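Local coordinates for transaminase (Bacillus megaterium, PDB 5G0A), which probably transfers amino groups between amines and carbonyl compounds with S selectivity, using pyridoxal-5'-phosphate as cofactor, at residues 16-21 against 31-36; 50-55 against 425-430. One frame throughout, in Å; residues are numbered along the deposited sequence.

Contact 1 (16-21 against 31-36); sequences WDRKYL and YQPVPI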
loop_
_atom_site.group_PDB
_atom_site.type_symbol
_atom_site.label_atom_id
_atom_site.label_comp_id
_atom_site.label_asym_id
_atom_site.label_seq_id
_atom_site.Cartn_x
_atom_site.Cartn_y
_atom_site.Cartn_z
ATOM N N TRP B 16 5.828 35.762 -20.414
ATOM C CA TRP B 16 4.924 35.261 -19.365
ATOM C C TRP B 16 4.907 33.737 -19.316
ATOM O O TRP B 16 4.886 33.132 -18.220
ATOM C CB TRP B 16 3.486 35.765 -19.586
ATOM C CG TRP B 16 3.248 37.240 -19.344
ATOM C CD1 TRP B 16 4.029 38.111 -18.625
ATOM C CD2 TRP B 16 2.122 37.992 -19.796
ATOM N NE1 TRP B 16 3.453 39.369 -18.623
ATOM C CE2 TRP B 16 2.288 39.323 -19.335
ATOM C CE3 TRP B 16 0.997 37.682 -20.570
ATOM C CZ2 TRP B 16 1.355 40.337 -19.608
ATOM C CZ3 TRP B 16 0.068 38.700 -20.846
ATOM C CH2 TRP B 16 0.261 40.010 -20.359
ATOM N N ASP B 17 4.873 33.133 -20.498
ATOM C CA ASP B 17 4.866 31.676 -20.635
ATOM C C ASP B 17 6.153 31.104 -20.030
ATOM O O ASP B 17 6.114 30.152 -19.258
ATOM C CB ASP B 17 4.688 31.307 -22.108
ATOM C CG ASP B 17 4.642 29.810 -22.353
ATOM O OD1 ASP B 17 5.719 29.190 -22.385
ATOM O OD2 ASP B 17 3.539 29.261 -22.546
ATOM N N ARG B 18 7.303 31.713 -20.353
ATOM C CA ARG B 18 8.567 31.292 -19.733
ATOM C C ARG B 18 8.587 31.444 -18.201
ATOM O O ARG B 18 9.036 30.542 -17.499
ATOM C CB ARG B 18 9.763 32.058 -20.343
ATOM C CG ARG B 18 10.160 31.630 -21.746
ATOM C CD ARG B 18 11.368 32.450 -22.232
ATOM N NE ARG B 18 11.415 32.549 -23.693
ATOM C CZ ARG B 18 11.108 33.643 -24.402
ATOM N NH1 ARG B 18 10.761 34.781 -23.806
ATOM N NH2 ARG B 18 11.183 33.600 -25.720
ATOM N N LYS B 19 8.108 32.585 -17.693
ATOM C CA LYS B 19 8.282 32.947 -16.298
ATOM C C LYS B 19 7.239 32.333 -15.364
ATOM O O LYS B 19 7.533 32.084 -14.201
ATOM C CB LYS B 19 8.259 34.480 -16.142
ATOM C CG LYS B 19 8.489 35.001 -14.727
ATOM C CD LYS B 19 8.531 36.527 -14.705
ATOM C CE LYS B 19 8.813 37.053 -13.298
ATOM N NZ LYS B 19 8.617 38.526 -13.172
ATOM N N TYR B 20 6.039 32.098 -15.876
ATOM C CA TYR B 20 4.883 31.859 -14.970
ATOM C C TYR B 20 4.233 30.488 -15.086
ATOM O O TYR B 20 3.397 30.143 -14.256
ATOM C CB TYR B 20 3.821 32.933 -15.151
ATOM C CG TYR B 20 4.270 34.327 -14.740
ATOM C CD1 TYR B 20 4.996 34.520 -13.567
ATOM C CD2 TYR B 20 3.939 35.442 -15.514
ATOM C CE1 TYR B 20 5.397 35.791 -13.172
ATOM C CE2 TYR B 20 4.349 36.724 -15.133
ATOM C CZ TYR B 20 5.073 36.880 -13.963
ATOM O OH TYR B 20 5.489 38.132 -13.549
ATOM N N LEU B 21 4.613 29.736 -16.105
ATOM C CA LEU B 21 4.019 28.425 -16.366
ATOM C C LEU B 21 5.017 27.306 -16.092
ATOM O O LEU B 21 6.185 27.385 -16.487
ATOM C CB LEU B 21 3.469 28.326 -17.793
ATOM C CG LEU B 21 2.233 29.230 -18.027
ATOM C CD1 LEU B 21 2.008 29.469 -19.511
ATOM C CD2 LEU B 21 0.987 28.627 -17.387
ATOM N N TYR B 31 14.029 25.170 -22.854
ATOM C CA TYR B 31 12.709 25.486 -23.370
ATOM C C TYR B 31 12.659 26.717 -24.262
ATOM O O TYR B 31 13.158 27.772 -23.894
ATOM C CB TYR B 31 11.756 25.735 -22.204
ATOM C CG TYR B 31 10.336 26.116 -22.591
ATOM C CD1 TYR B 31 9.503 25.204 -23.241
ATOM C CD2 TYR B 31 9.811 27.359 -22.240
ATOM C CE1 TYR B 31 8.194 25.524 -23.551
ATOM C CE2 TYR B 31 8.499 27.691 -22.553
ATOM C CZ TYR B 31 7.696 26.760 -23.205
ATOM O OH TYR B 31 6.386 27.080 -23.511
ATOM N N GLN B 32 11.997 26.567 -25.408
ATOM C CA GLN B 32 11.620 27.703 -26.245
ATOM C C GLN B 32 10.118 27.610 -26.509
ATOM O O GLN B 32 9.662 26.603 -27.041
ATOM C CB GLN B 32 12.381 27.674 -27.569
ATOM C CG GLN B 32 13.895 27.772 -27.428
ATOM C CD GLN B 32 14.638 27.351 -28.685
ATOM O OE1 GLN B 32 15.477 28.090 -29.195
ATOM N NE2 GLN B 32 14.339 26.157 -29.186
ATOM N N PRO B 33 9.357 28.645 -26.122
ATOM C CA PRO B 33 7.895 28.598 -26.341
ATOM C C PRO B 33 7.540 28.607 -27.822
ATOM O O PRO B 33 8.264 29.198 -28.638
ATOM C CB PRO B 33 7.356 29.845 -25.623
ATOM C CG PRO B 33 8.548 30.694 -25.294
ATOM C CD PRO B 33 9.810 29.909 -25.508
ATOM N N VAL B 34 6.455 27.922 -28.164
ATOM C CA VAL B 34 5.989 27.831 -29.541
ATOM C C VAL B 34 4.558 28.370 -29.548
ATOM O O VAL B 34 3.605 27.621 -29.306
ATOM C CB VAL B 34 6.069 26.379 -30.098
ATOM C CG1 VAL B 34 5.493 26.290 -31.503
ATOM C CG2 VAL B 34 7.515 25.873 -30.106
ATOM N N PRO B 35 4.402 29.681 -29.830
ATOM C CA PRO B 35 3.057 30.245 -29.804
ATOM C C PRO B 35 2.187 29.828 -30.989
ATOM O O PRO B 35 2.623 29.829 -32.147
ATOM C CB PRO B 35 3.303 31.755 -29.775
ATOM C CG PRO B 35 4.618 31.935 -30.455
ATOM C CD PRO B 35 5.432 30.716 -30.083
ATOM N N ILE B 36 0.963 29.430 -30.673
ATOM C CA ILE B 36 -0.049 29.146 -31.681
ATOM C C ILE B 36 -1.210 30.112 -31.503
ATOM O O ILE B 36 -1.885 30.112 -30.462
ATOM C CB ILE B 36 -0.533 27.680 -31.601
ATOM C CG1 ILE B 36 0.659 26.719 -31.752
ATOM C CG2 ILE B 36 -1.644 27.418 -32.618
ATOM C CD1 ILE B 36 1.408 26.838 -33.093
HETATM O O HOH W 1 3.266 26.586 -23.056
#

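Contact 2 (50-55 against 425-430); sequences TRLLDF and KALEKG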
loop_
_atom_site.group_PDB
_atom_site.type_symbol
_atom_site.label_atom_id
_atom_site.label_comp_id
_atom_site.label_asym_id
_atom_site.label_seq_id
_atom_site.Cartn_x
_atom_site.Cartn_y
_atom_site.Cartn_z
ATOM N N THR B 50 2.672 31.823 -39.988
ATOM C CA THR B 50 3.279 30.517 -40.352
ATOM C C THR B 50 2.274 29.385 -40.093
ATOM O O THR B 50 1.654 29.343 -39.032
ATOM C CB THR B 50 4.572 30.250 -39.539
ATOM O OG1 THR B 50 5.547 31.259 -39.826
ATOM C CG2 THR B 50 5.194 28.857 -39.830
ATOM N N ARG B 51 2.121 28.484 -41.065
ATOM C CA ARG B 51 1.147 27.394 -40.985
ATOM C C ARG B 51 1.873 26.072 -40.838
ATOM O O ARG B 51 2.860 25.821 -41.528
ATOM C CB ARG B 51 0.265 27.341 -42.230
ATOM C CG ARG B 51 -0.704 28.505 -42.403
ATOM C CD ARG B 51 -1.601 28.194 -43.580
ATOM N NE ARG B 51 -2.932 27.768 -43.154
ATOM C CZ ARG B 51 -3.622 26.766 -43.691
ATOM N NH1 ARG B 51 -3.110 26.025 -44.674
ATOM N NH2 ARG B 51 -4.831 26.489 -43.221
ATOM N N LEU B 52 1.367 25.221 -39.950
ATOM C CA LEU B 52 2.013 23.943 -39.635
ATOM C C LEU B 52 0.981 22.841 -39.810
ATOM O O LEU B 52 -0.096 22.897 -39.206
ATOM C CB LEU B 52 2.548 23.940 -38.193
ATOM C CG LEU B 52 3.556 25.037 -37.803
ATOM C CD1 LEU B 52 3.795 25.069 -36.299
ATOM C CD2 LEU B 52 4.876 24.892 -38.565
ATOM N N LEU B 53 1.272 21.864 -40.669
ATOM C CA LEU B 53 0.352 20.753 -40.864
ATOM C C LEU B 53 0.601 19.733 -39.744
ATOM O O LEU B 53 1.712 19.228 -39.576
ATOM C CB LEU B 53 0.573 20.102 -42.252
ATOM C CG LEU B 53 -0.226 18.829 -42.537
ATOM C CD1 LEU B 53 -1.736 19.045 -42.443
ATOM C CD2 LEU B 53 0.168 18.273 -43.915
ATOM N N ASP B 54 -0.434 19.461 -38.954
ATOM C CA ASP B 54 -0.230 18.760 -37.688
ATOM C C ASP B 54 -0.571 17.271 -37.802
ATOM O O ASP B 54 -1.722 16.889 -37.627
ATOM C CB ASP B 54 -1.103 19.416 -36.600
ATOM C CG ASP B 54 -0.884 18.799 -35.227
ATOM O OD1 ASP B 54 0.120 18.080 -35.029
ATOM O OD2 ASP B 54 -1.738 19.036 -34.357
ATOM N N PHE B 55 0.425 16.435 -38.102
ATOM C CA PHE B 55 0.171 15.001 -38.175
ATOM C C PHE B 55 0.436 14.276 -36.845
ATOM O O PHE B 55 0.740 13.075 -36.825
ATOM C CB PHE B 55 0.845 14.339 -39.403
ATOM C CG PHE B 55 -0.083 14.184 -40.578
ATOM C CD1 PHE B 55 -0.746 15.294 -41.106
ATOM C CD2 PHE B 55 -0.317 12.930 -41.150
ATOM C CE1 PHE B 55 -1.627 15.168 -42.174
ATOM C CE2 PHE B 55 -1.186 12.797 -42.236
ATOM C CZ PHE B 55 -1.848 13.916 -42.741
ATOM N N LYS B 425 13.436 17.127 -39.010
ATOM C CA LYS B 425 13.646 17.259 -40.451
ATOM C C LYS B 425 12.350 17.572 -41.192
ATOM O O LYS B 425 12.319 18.440 -42.070
ATOM C CB LYS B 425 14.320 15.998 -41.029
ATOM C CG LYS B 425 15.732 15.725 -40.515
ATOM C CD LYS B 425 16.663 16.934 -40.580
ATOM C CE LYS B 425 17.076 17.263 -42.005
ATOM N NZ LYS B 425 18.018 18.414 -42.030
ATOM N N ALA B 426 11.268 16.888 -40.828
ATOM C CA ALA B 426 9.975 17.158 -41.455
ATOM C C ALA B 426 9.505 18.604 -41.221
ATOM O O ALA B 426 8.807 19.174 -42.066
ATOM C CB ALA B 426 8.932 16.151 -40.998
ATOM N N LEU B 427 9.924 19.203 -40.106
ATOM C CA LEU B 427 9.537 20.582 -39.763
ATOM C C LEU B 427 10.006 21.620 -40.788
ATOM O O LEU B 427 9.331 22.624 -41.031
ATOM C CB LEU B 427 10.047 20.959 -38.364
ATOM C CG LEU B 427 9.533 22.261 -37.725
ATOM C CD1 LEU B 427 8.012 22.274 -37.588
ATOM C CD2 LEU B 427 10.199 22.502 -36.377
ATOM N N GLU B 428 11.167 21.373 -41.387
ATOM C CA GLU B 428 11.667 22.210 -42.479
ATOM C C GLU B 428 10.662 22.295 -43.628
ATOM O O GLU B 428 10.632 23.290 -44.359
ATOM C CB GLU B 428 12.998 21.667 -43.003
ATOM C CG GLU B 428 14.083 21.522 -41.949
ATOM C CD GLU B 428 15.343 20.870 -42.493
ATOM O OE1 GLU B 428 15.455 20.728 -43.729
ATOM O OE2 GLU B 428 16.219 20.503 -41.686
ATOM N N LYS B 429 9.851 21.248 -43.783
ATOM C CA LYS B 429 8.791 21.203 -44.790
ATOM C C LYS B 429 7.432 21.700 -44.270
ATOM O O LYS B 429 6.405 21.538 -44.940
ATOM C CB LYS B 429 8.669 19.781 -45.360
ATOM C CG LYS B 429 9.912 19.285 -46.101
ATOM C CD LYS B 429 10.112 19.985 -47.441
ATOM C CE LYS B 429 9.107 19.507 -48.485
ATOM N NZ LYS B 429 9.230 20.220 -49.794
ATOM N N GLY B 430 7.445 22.309 -43.080
ATOM C CA GLY B 430 6.231 22.801 -42.416
ATOM C C GLY B 430 5.270 21.709 -41.958
ATOM O O GLY B 430 4.066 21.949 -41.876
HETATM O O HOH W 2 2.796 23.806 -43.656
#

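Contact 1 (16-21 against 31-36)
Asp17 and Tyr31 join the last full turn of helix 10-20 to the extended, proline-rich loop that leads into strand 38-40, in the N-terminal part of this class III aminotransferase, a family of the fold type I PLP enzymes. The polar part of the contact is a very short hydrogen bond, 2.5 Å from Tyr31 OH to Asp17 OD1. Asp17 has CG anti to its backbone N (chi1 -179°), which carries the carboxylate out from the helix toward the loop. There OD1 lies at the edge of the tyrosine ring and in its plane, 3.2 Å from Tyr31 CE2, and carboxylate and ring are nearly coplanar, 18° apart. A water 2.7 Å from Asp17 OD2 also stands within hydrogen-bonding distance of Tyr31 OH and may join the two when it is not donating elsewhere.

Pro33 supplies the nonpolar side of the van der Waals contact: its CG lies over one face of the Arg18 guanidinium, the two side chains crossing at about a right angle, and its CB approaches Asp17 OD1. The same proline also packs on Lys14, one turn earlier in the helix.

Around Asp17 and Tyr31, Arg23 makes a cation-pi contact with Tyr31 and a hydrogen bond to Asp17 O, and Ala90 of the second subunit packs on Asp17. On the arginine at position 18, the nearest approach to the proline is made by NE, 3.6 Å from Pro33 CD.

Contact 2 (50-55 against 425-430)
Gly430 O is gripped by two donors, the backbone N of Leu53 and a water. The bond from Leu53 N is 3.0 Å long and nearly straight at the hydrogen (169°), and it reaches Gly430 O in the carbonyl plane. The water, 2.9 Å from Gly430 O, donates its other proton to Arg51 O, also at 2.9 Å. It thus bridges two carbonyl oxygens, Arg51 O and Gly430 O, that lie 4.1 Å apart. Leu52 CA comes to 3.6 Å from the same glycine oxygen, and Leu53 CB borders it as well.

The bond sits where helix 418-427 gives way to strand 431-432, which runs parallel to strand 51-54 at the edge of a small mixed sheet of four strands, counted within this chain. A type I beta turn from Leu427 to Gly430 makes the change of direction, closed by a 2.8 Å bond from Gly430 N to Leu427 O. Gly430 adopts a positive phi of 67°, a conformation readily accessible to a residue without a side chain. Farther along the strand, Leu432 takes up the pairing through backbone hydrogen bonds with Leu53 and Phe55, as between parallel strands.

Apolar contact is slight: Leu52 CD2 meets Leu427 CD1 at 4.2 Å, methyl against methyl, and both leucines also pack on Leu432. Leu53 instead packs on Asp453 and Lys456 of helix 451-468. The guanidinium of Arg51 leads away from the turn to a salt bridge with Glu40 and a cation-pi contact with Tyr43.

Contacts 1 and 2 follow one another along the chain, the first closing before the second opens, and their centres lie 20 Å apart on the same side of the chain's centre. They do not touch, although their nearest atoms are about 4 Å apart. The small sheet of strands 38-40, 43-45, 51-54 and 431-432 connects them: the loop of contact 1 runs into its first strand, whereas contact 2 lies at the opposite edge, where strand 51-54 meets the start of strand 431-432. Contact 1 spans only nine intervening residues and lies against the second subunit; contact 2 closes a separation of 369 residues within one chain, bringing N-terminal and C-terminal parts of the aminotransferase together in one sheet.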